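Local coordinates for uncharacterized protein BAD_0989 (Bifidobacterium adolescentis ATCC 15703, PDB 3CYM) that is of unknown function but probably acts on nucleic acid as a 3'-5' exonuclease of the ribonuclease D kind, at residues Arg126-Lys131 against Thr181-Glu186; Ala137-Glu140 against Thr146-Lys149; Leu363-Arg368 against Asp400-Arg405. All coordinates share one frame; numbering follows the deposited sequence. Where two conformers were deposited one is given.

Contact 1 (Arg126-Lys131 against Thr181-Glu186); sequences RLLGLK and TKMRAE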
loop_
_atom_site.group_PDB
_atom_site.type_symbol
_atom_site.label_atom_id
_atom_site.label_comp_id
_atom_site.label_asym_id
_atom_site.label_seq_id
_atom_site.Cartn_x
_atom_site.Cartn_y
_atom_site.Cartn_z
ATOM N N ARG A 126 11.433 0.704 -12.272
ATOM C CA ARG A 126 11.715 -0.732 -12.116
ATOM C C ARG A 126 12.017 -1.395 -13.454
ATOM O O ARG A 126 12.990 -2.133 -13.601
ATOM C CB ARG A 126 10.505 -1.463 -11.520
ATOM C CG ARG A 126 9.913 -0.879 -10.270
ATOM C CD ARG A 126 10.676 -1.286 -9.055
ATOM N NE ARG A 126 10.384 -2.638 -8.589
ATOM C CZ ARG A 126 11.213 -3.672 -8.706
ATOM N NH1 ARG A 126 10.854 -4.862 -8.244
ATOM N NH2 ARG A 126 12.393 -3.527 -9.289
ATOM N N LEU A 127 11.150 -1.140 -14.438
ATOM C CA LEU A 127 11.355 -1.644 -15.812
ATOM C C LEU A 127 12.695 -1.184 -16.385
ATOM O O LEU A 127 13.388 -1.958 -17.040
ATOM C CB LEU A 127 10.220 -1.214 -16.739
ATOM C CG LEU A 127 8.872 -1.942 -16.642
ATOM C CD1 LEU A 127 7.821 -1.060 -17.263
ATOM C CD2 LEU A 127 8.902 -3.290 -17.336
ATOM N N LEU A 128 13.049 0.069 -16.100
ATOM C CA LEU A 128 14.336 0.672 -16.463
ATOM C C LEU A 128 15.524 0.072 -15.714
ATOM O O LEU A 128 16.677 0.312 -16.071
ATOM C CB LEU A 128 14.287 2.179 -16.195
ATOM C CG LEU A 128 14.141 3.171 -17.353
ATOM C CD1 LEU A 128 13.606 2.508 -18.612
ATOM C CD2 LEU A 128 13.252 4.337 -16.932
ATOM N N GLY A 129 15.242 -0.671 -14.653
ATOM C CA GLY A 129 16.276 -1.376 -13.925
ATOM C C GLY A 129 16.769 -0.655 -12.693
ATOM O O GLY A 129 17.762 -1.073 -12.104
ATOM N N LEU A 130 16.086 0.421 -12.294
ATOM C CA LEU A 130 16.463 1.149 -11.073
ATOM C C LEU A 130 16.213 0.341 -9.812
ATOM O O LEU A 130 15.073 0.085 -9.406
ATOM C CB LEU A 130 15.815 2.532 -10.957
ATOM C CG LEU A 130 16.259 3.691 -11.847
ATOM C CD1 LEU A 130 16.085 4.971 -11.051
ATOM C CD2 LEU A 130 17.695 3.560 -12.323
ATOM N N LYS A 131 17.329 -0.049 -9.221
ATOM C CA LYS A 131 17.435 -0.870 -8.024
ATOM C C LYS A 131 16.891 -0.237 -6.730
ATOM O O LYS A 131 16.347 -0.937 -5.872
ATOM C CB LYS A 131 18.906 -1.250 -7.868
ATOM C CG LYS A 131 19.874 -0.480 -8.822
ATOM C CD LYS A 131 20.183 0.968 -8.374
ATOM C CE LYS A 131 21.032 1.707 -9.403
ATOM N NZ LYS A 131 20.355 1.864 -10.725
ATOM N N THR A 181 8.457 12.950 -18.335
ATOM C CA THR A 181 9.087 13.366 -19.597
ATOM C C THR A 181 10.424 12.653 -19.842
ATOM O O THR A 181 10.584 11.997 -20.871
ATOM C CB THR A 181 9.252 14.912 -19.669
ATOM O OG1 THR A 181 7.981 15.539 -19.449
ATOM C CG2 THR A 181 9.781 15.349 -21.025
ATOM N N LYS A 182 11.351 12.767 -18.886
ATOM C CA LYS A 182 12.650 12.071 -18.923
ATOM C C LYS A 182 12.512 10.551 -18.976
ATOM O O LYS A 182 13.241 9.891 -19.713
ATOM C CB LYS A 182 13.507 12.435 -17.700
ATOM C CG LYS A 182 14.105 13.833 -17.716
ATOM C CD LYS A 182 15.355 13.928 -18.588
ATOM C CE LYS A 182 15.943 15.345 -18.588
ATOM N NZ LYS A 182 15.107 16.308 -19.359
ATOM N N MET A 183 11.588 10.006 -18.185
ATOM C CA MET A 183 11.423 8.558 -18.078
ATOM C C MET A 183 10.750 7.933 -19.306
ATOM O O MET A 183 11.028 6.783 -19.633
ATOM C CB MET A 183 10.683 8.169 -16.787
ATOM C CG MET A 183 11.403 8.557 -15.476
ATOM S SD MET A 183 10.500 8.002 -14.015
ATOM C CE MET A 183 11.001 6.327 -14.084
ATOM N N ARG A 184 9.881 8.689 -19.979
ATOM C CA ARG A 184 9.309 8.271 -21.267
ATOM C C ARG A 184 10.373 8.189 -22.346
ATOM O O ARG A 184 10.415 7.216 -23.101
ATOM C CB ARG A 184 8.201 9.221 -21.730
ATOM C CG ARG A 184 6.846 8.874 -21.192
ATOM C CD ARG A 184 5.763 9.796 -21.710
ATOM N NE ARG A 184 4.562 9.681 -20.880
ATOM C CZ ARG A 184 3.550 8.849 -21.118
ATOM N NH1 ARG A 184 3.568 8.062 -22.183
ATOM N NH2 ARG A 184 2.510 8.814 -20.293
ATOM N N ALA A 185 11.224 9.214 -22.404
ATOM C CA ALA A 185 12.333 9.276 -23.359
ATOM C C ALA A 185 13.284 8.102 -23.182
ATOM O O ALA A 185 13.703 7.497 -24.165
ATOM C CB ALA A 185 13.084 10.612 -23.239
ATOM N N GLU A 186 13.586 7.769 -21.929
ATOM C CA GLU A 186 14.433 6.625 -21.586
ATOM C C GLU A 186 13.782 5.259 -21.845
ATOM O O GLU A 186 14.454 4.337 -22.319
ATOM C CB GLU A 186 14.898 6.732 -20.131
ATOM C CG GLU A 186 15.964 5.711 -19.704
ATOM C CD GLU A 186 17.236 5.753 -20.552
ATOM O OE1 GLU A 186 17.791 4.670 -20.845
ATOM O OE2 GLU A 186 17.685 6.858 -20.923
#
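In the exonuclease domain, the turn at the C-terminal end of helix 121-127 rests against helix 176-190 through Leu-128, whose branches meet Glu-186 and Met-183, one helical turn apart. The leucine divides its contact about evenly between the two. CG of Glu-186 is approached by the branch carbon and both methyls of the leucine: CG of Leu-128 lies 3.9 Å from CG of Glu-186, and CD1 and CD2 of Leu-128 are each 4.1 Å from that same atom. Glu-186 therefore serves here as a hydrocarbon arm. A chi1 of -171° carries CG away from the backbone N and sets the methylene against the leucine, and the bend that follows at chi2 turns the carboxylate away from the leucine and along the helix toward Gln-190, to which OE1 makes a weak hydrogen bond. The leucine reaches this helix from a Schellman motif: Gly-129 leaves helical geometry with a positive phi of 97°, which suits a residue without a side chain, while its N still bonds to O of Arg-126 at 2.9 Å. Met-183 touches by its methyl alone, CE standing 4.1 Å from CD2 of Leu-128. The bend at chi3 (78°) directs CE to the leucine and leaves SD farther back. Met-183 also packs on Thr-121, Ala-124 and Ala-125 of helix 121-127 and on Phe-119 of the edge strand 117-120, while Leu-128 leans on Phe-142 of helix 135-143. No hydrogen bond joins the two segments, and their nearest CA atoms, those of Leu-128 and Glu-186, are 7.9 Å apart.

Contact 2 (Ala137-Glu140 against Thr146-Lys149); sequences AVTE and TLAK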
loop_
_atom_site.group_PDB
_atom_site.type_symbol
_atom_site.label_atom_id
_atom_site.label_comp_id
_atom_site.label_asym_id
_atom_site.label_seq_id
_atom_site.Cartn_x
_atom_site.Cartn_y
_atom_site.Cartn_z
ATOM N N ALA A 137 15.164 8.702 -4.757
ATOM C CA ALA A 137 16.212 8.044 -5.562
ATOM C C ALA A 137 15.985 8.183 -7.073
ATOM O O ALA A 137 16.941 8.346 -7.838
ATOM C CB ALA A 137 16.339 6.575 -5.173
ATOM N N VAL A 138 14.713 8.133 -7.476
ATOM C CA VAL A 138 14.281 8.287 -8.869
ATOM C C VAL A 138 14.442 9.721 -9.394
ATOM O O VAL A 138 14.929 9.914 -10.513
ATOM C CB VAL A 138 12.816 7.756 -9.077
ATOM C CG1 VAL A 138 12.230 8.167 -10.430
ATOM C CG2 VAL A 138 12.781 6.243 -8.940
ATOM N N THR A 139 14.039 10.725 -8.615
ATOM C CA THR A 139 14.215 12.113 -9.072
ATOM C C THR A 139 15.678 12.571 -9.065
ATOM O O THR A 139 16.053 13.428 -9.858
ATOM C CB THR A 139 13.292 13.158 -8.365
ATOM O OG1 THR A 139 13.803 14.475 -8.597
ATOM C CG2 THR A 139 13.235 12.945 -6.892
ATOM N N GLU A 140 16.495 11.993 -8.188
ATOM C CA GLU A 140 17.935 12.293 -8.189
ATOM C C GLU A 140 18.625 11.683 -9.411
ATOM O O GLU A 140 19.504 12.307 -10.016
ATOM C CB GLU A 140 18.603 11.812 -6.899
ATOM C CG GLU A 140 19.977 12.424 -6.673
ATOM C CD GLU A 140 20.615 12.032 -5.347
ATOM O OE1 GLU A 140 21.664 11.351 -5.372
ATOM O OE2 GLU A 140 20.084 12.416 -4.282
ATOM N N THR A 146 17.528 16.525 -5.291
ATOM C CA THR A 146 17.360 15.799 -4.034
ATOM C C THR A 146 16.138 16.323 -3.273
ATOM O O THR A 146 15.985 17.529 -3.085
ATOM C CB THR A 146 18.642 15.926 -3.147
ATOM O OG1 THR A 146 19.770 15.379 -3.844
ATOM C CG2 THR A 146 18.486 15.200 -1.804
ATOM N N LEU A 147 15.262 15.410 -2.864
ATOM C CA LEU A 147 14.172 15.730 -1.951
ATOM C C LEU A 147 14.505 15.122 -0.589
ATOM O O LEU A 147 14.744 13.915 -0.491
ATOM C CB LEU A 147 12.839 15.171 -2.475
ATOM C CG LEU A 147 12.385 15.506 -3.905
ATOM C CD1 LEU A 147 11.189 14.651 -4.309
ATOM C CD2 LEU A 147 12.059 16.994 -4.076
ATOM N N ALA A 148 14.555 15.958 0.450
ATOM C CA ALA A 148 14.772 15.473 1.819
ATOM C C ALA A 148 13.437 15.038 2.400
ATOM O O ALA A 148 12.676 15.863 2.898
ATOM C CB ALA A 148 15.405 16.557 2.678
ATOM N N LYS A 149 13.148 13.742 2.327
ATOM C CA LYS A 149 11.813 13.228 2.649
ATOM C C LYS A 149 11.588 13.123 4.164
ATOM O O LYS A 149 11.661 12.039 4.751
ATOM C CB LYS A 149 11.580 11.896 1.930
ATOM C CG LYS A 149 11.632 12.008 0.399
ATOM C CD LYS A 149 10.259 12.277 -0.202
ATOM C CE LYS A 149 9.494 10.972 -0.424
ATOM N NZ LYS A 149 8.018 11.149 -0.330
#
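Thr-146 and Glu-140 are tied by a hydrogen bond between side chains: OG1 of Thr-146 donates to OE2 of Glu-140 over 3.0 Å. The two side chains run side by side and point the same way, and the hydroxyl comes from above the carboxylate, 50° out of its plane. Glu-140 gets there fully stretched, CG anti to the backbone N (chi1 -164°) and the chain extended beyond it. On Thr-146 the hydroxyl lies beside the backbone N, and the one hydrogen bond carries this pair. Replacing Glu-140 by alanine takes away the carboxylate, and the hydroxyl of Thr-146 would probably be left without this acceptor and the end of strand 145-146 less firmly tied to the helix. Thr-139, one residue back on the helix, contributes the apolar half. In one of its two deposited conformers CG2 presses on CD1 of Leu-147 at 3.7 Å and on CG of Leu-147 at 4.0 Å, the two side chains crossing at about a right angle, and its hydroxyl makes a weak bond with the carbonyl of Leu-145. These contacts are less certain for the other conformer. The two pairs join the helix to the segment that runs back along it. Leu-147 also leans on Leu-135, and Lys-149 forms a salt bridge with Asp-172 of helix 163-174, a ligand of the bound sodium ion. On strand 145-146, Thr-146 bonds through its backbone to Lys-8 and Leu-10, forming the small parallel sheet with strand 8-9, while Val-138 packs on Leu-179 of helix 176-190.

Contact 3 (Leu363-Arg368 against Asp400-Arg405); sequences LQVLNR and DEPRKR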
loop_
_atom_site.group_PDB
_atom_site.type_symbol
_atom_site.label_atom_id
_atom_site.label_comp_id
_atom_site.label_asym_id
_atom_site.label_seq_id
_atom_site.Cartn_x
_atom_site.Cartn_y
_atom_site.Cartn_z
ATOM N N LEU A 363 10.535 -29.067 -7.662
ATOM C CA LEU A 363 11.555 -28.020 -7.506
ATOM C C LEU A 363 12.615 -28.011 -8.616
ATOM O O LEU A 363 13.060 -26.934 -9.037
ATOM C CB LEU A 363 12.221 -28.081 -6.123
ATOM C CG LEU A 363 13.202 -26.936 -5.795
ATOM C CD1 LEU A 363 12.513 -25.576 -5.659
ATOM C CD2 LEU A 363 14.026 -27.242 -4.559
ATOM N N GLN A 364 13.013 -29.199 -9.073
ATOM C CA GLN A 364 13.938 -29.334 -10.200
ATOM C C GLN A 364 13.420 -28.641 -11.455
ATOM O O GLN A 364 14.176 -27.955 -12.156
ATOM C CB GLN A 364 14.216 -30.808 -10.498
ATOM C CG GLN A 364 15.638 -31.231 -10.202
ATOM C CD GLN A 364 15.898 -31.523 -8.738
ATOM O OE1 GLN A 364 16.997 -31.285 -8.240
ATOM N NE2 GLN A 364 14.896 -32.053 -8.042
ATOM N N VAL A 365 12.127 -28.821 -11.724
ATOM C CA VAL A 365 11.438 -28.166 -12.840
ATOM C C VAL A 365 11.373 -26.646 -12.634
ATOM O O VAL A 365 11.659 -25.879 -13.560
ATOM C CB VAL A 365 10.015 -28.751 -13.037
ATOM C CG1 VAL A 365 9.219 -27.969 -14.099
ATOM C CG2 VAL A 365 10.109 -30.222 -13.408
ATOM N N LEU A 366 11.012 -26.230 -11.418
ATOM C CA LEU A 366 10.949 -24.812 -11.044
ATOM C C LEU A 366 12.291 -24.105 -11.184
ATOM O O LEU A 366 12.344 -22.984 -11.689
ATOM C CB LEU A 366 10.403 -24.637 -9.625
ATOM C CG LEU A 366 10.277 -23.228 -9.024
ATOM C CD1 LEU A 366 9.242 -22.346 -9.731
ATOM C CD2 LEU A 366 9.978 -23.318 -7.545
ATOM N N ASN A 367 13.364 -24.762 -10.747
ATOM C CA ASN A 367 14.701 -24.184 -10.834
ATOM C C ASN A 367 15.176 -23.994 -12.276
ATOM O O ASN A 367 15.828 -22.996 -12.576
ATOM C CB ASN A 367 15.711 -24.980 -9.999
ATOM C CG ASN A 367 15.532 -24.765 -8.506
ATOM O OD1 ASN A 367 14.851 -23.833 -8.072
ATOM N ND2 ASN A 367 16.145 -25.631 -7.711
ATOM N N ARG A 368 14.823 -24.935 -13.157
ATOM C CA ARG A 368 15.006 -24.763 -14.606
ATOM C C ARG A 368 14.207 -23.565 -15.146
ATOM O O ARG A 368 14.720 -22.790 -15.947
ATOM C CB ARG A 368 14.645 -26.041 -15.382
ATOM C CG ARG A 368 15.586 -27.228 -15.135
ATOM C CD ARG A 368 15.598 -28.222 -16.297
ATOM N NE ARG A 368 14.263 -28.705 -16.652
ATOM C CZ ARG A 368 13.700 -29.815 -16.168
ATOM N NH1 ARG A 368 14.345 -30.576 -15.296
ATOM N NH2 ARG A 368 12.483 -30.164 -16.556
ATOM N N ASP A 400 2.546 -32.294 -10.715
ATOM C CA ASP A 400 3.342 -33.466 -11.061
ATOM C C ASP A 400 3.273 -33.757 -12.566
ATOM O O ASP A 400 3.835 -34.747 -13.052
ATOM C CB ASP A 400 2.900 -34.669 -10.228
ATOM C CG ASP A 400 3.248 -34.511 -8.756
ATOM O OD1 ASP A 400 2.437 -34.941 -7.909
ATOM O OD2 ASP A 400 4.321 -33.945 -8.437
ATOM N N GLU A 401 2.593 -32.871 -13.294
ATOM C CA GLU A 401 2.468 -32.960 -14.744
ATOM C C GLU A 401 2.808 -31.608 -15.406
ATOM O O GLU A 401 1.938 -31.013 -16.057
ATOM C CB GLU A 401 1.039 -33.384 -15.119
ATOM C CG GLU A 401 0.638 -34.795 -14.683
ATOM C CD GLU A 401 -0.868 -34.954 -14.492
ATOM O OE1 GLU A 401 -1.498 -34.086 -13.850
ATOM O OE2 GLU A 401 -1.426 -35.957 -14.981
ATOM N N PRO A 402 4.070 -31.122 -15.261
ATOM C CA PRO A 402 4.356 -29.765 -15.766
ATOM C C PRO A 402 4.424 -29.677 -17.286
ATOM O O PRO A 402 4.239 -28.600 -17.846
ATOM C CB PRO A 402 5.724 -29.436 -15.153
ATOM C CG PRO A 402 6.377 -30.752 -14.968
ATOM C CD PRO A 402 5.274 -31.746 -14.674
ATOM N N ARG A 403 4.663 -30.806 -17.946
ATOM C CA ARG A 403 4.753 -30.838 -19.398
ATOM C C ARG A 403 3.392 -30.741 -20.078
ATOM O O ARG A 403 3.331 -30.525 -21.288
ATOM C CB ARG A 403 5.515 -32.076 -19.862
ATOM C CG ARG A 403 7.002 -31.926 -19.707
ATOM C CD ARG A 403 7.724 -33.254 -19.773
ATOM N NE ARG A 403 9.162 -33.063 -19.584
ATOM C CZ ARG A 403 9.776 -33.059 -18.400
ATOM N NH1 ARG A 403 9.091 -33.242 -17.272
ATOM N NH2 ARG A 403 11.086 -32.870 -18.344
ATOM N N LYS A 404 2.319 -30.898 -19.300
ATOM C CA LYS A 404 0.949 -30.798 -19.804
ATOM C C LYS A 404 0.375 -29.387 -19.658
ATOM O O LYS A 404 -0.795 -29.144 -19.995
ATOM C CB LYS A 404 0.037 -31.816 -19.106
ATOM C CG LYS A 404 0.207 -33.248 -19.607
ATOM C CD LYS A 404 -1.082 -34.053 -19.480
ATOM C CE LYS A 404 -1.230 -34.682 -18.107
ATOM N NZ LYS A 404 -0.432 -35.936 -17.960
ATOM N N ARG A 405 1.192 -28.464 -19.151
ATOM C CA ARG A 405 0.795 -27.063 -19.012
ATOM C C ARG A 405 0.776 -26.377 -20.370
ATOM O O ARG A 405 1.690 -26.559 -21.185
ATOM C CB ARG A 405 1.767 -26.298 -18.110
ATOM C CG ARG A 405 1.794 -26.705 -16.656
ATOM C CD ARG A 405 0.504 -26.371 -15.949
ATOM N NE ARG A 405 0.770 -25.920 -14.585
ATOM C CZ ARG A 405 -0.084 -26.014 -13.573
ATOM N NH1 ARG A 405 -1.285 -26.555 -13.749
ATOM N NH2 ARG A 405 0.267 -25.556 -12.381
#
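Val-365 lays both its methyls against the ring of Pro-402: CG1 of Val-365 is 3.9 Å from CB of Pro-402, and CG1 and CG2 of Val-365 are each 4.1 Å from CG of Pro-402. The first methyl is anti to the backbone N (chi1 174°), which sets CG1 against CB and CG, while CG2 meets CG alone. Ile-432 of helix 418-433 touches both residues. The contact belongs to the helical C-terminal domain of the HRDC-like clan, where the long helix 360-380 meets the short 3-10 turn 402-404 that leads to helix 407-414. One helical turn on from Val-365, two arginines come together, with NH2 of Arg-368 only 3.5 Å from NH2 of Arg-403 and the guanidinium planes 51° apart. Carbonyls at the end of helix 418-433 probably make this tolerable: NE and NH2 of Arg-368 bond to Ala-431 O and Ile-432 O, and NH2 of Arg-403 to Glu-433 O. A bend at chi3 (-54°) folds Arg-368 back, its guanidinium face lying over CA of Val-365 at 4.3 Å. Arg-403 instead reaches in along a straight chain from CG to NE.

In the fold
Contacts 1 and 2 share the exonuclease domain, with centres about 15 Å apart; contact 3 lies in the C-terminal helical domain. The centre of contact 3 is about 34 Å from that of contact 1 and about 43 Å from that of contact 2. Contact 2 falls in the chain between the two segments of contact 1; helix 135-143 follows helix 121-127. The pair meet through Val-138, whose CG1 is 4.0 Å from SD of Met-183 and whose CG2 is 4.1 Å from CD1 of Leu-130, linking helix 135-143 to helix 176-190 and to the loop after helix 121-127. Contact 3 comes later in the chain, its nearest atoms about 18 Å from contact 1, in another domain, although Arg-126 reaches across to that domain in a salt bridge with Glu-385.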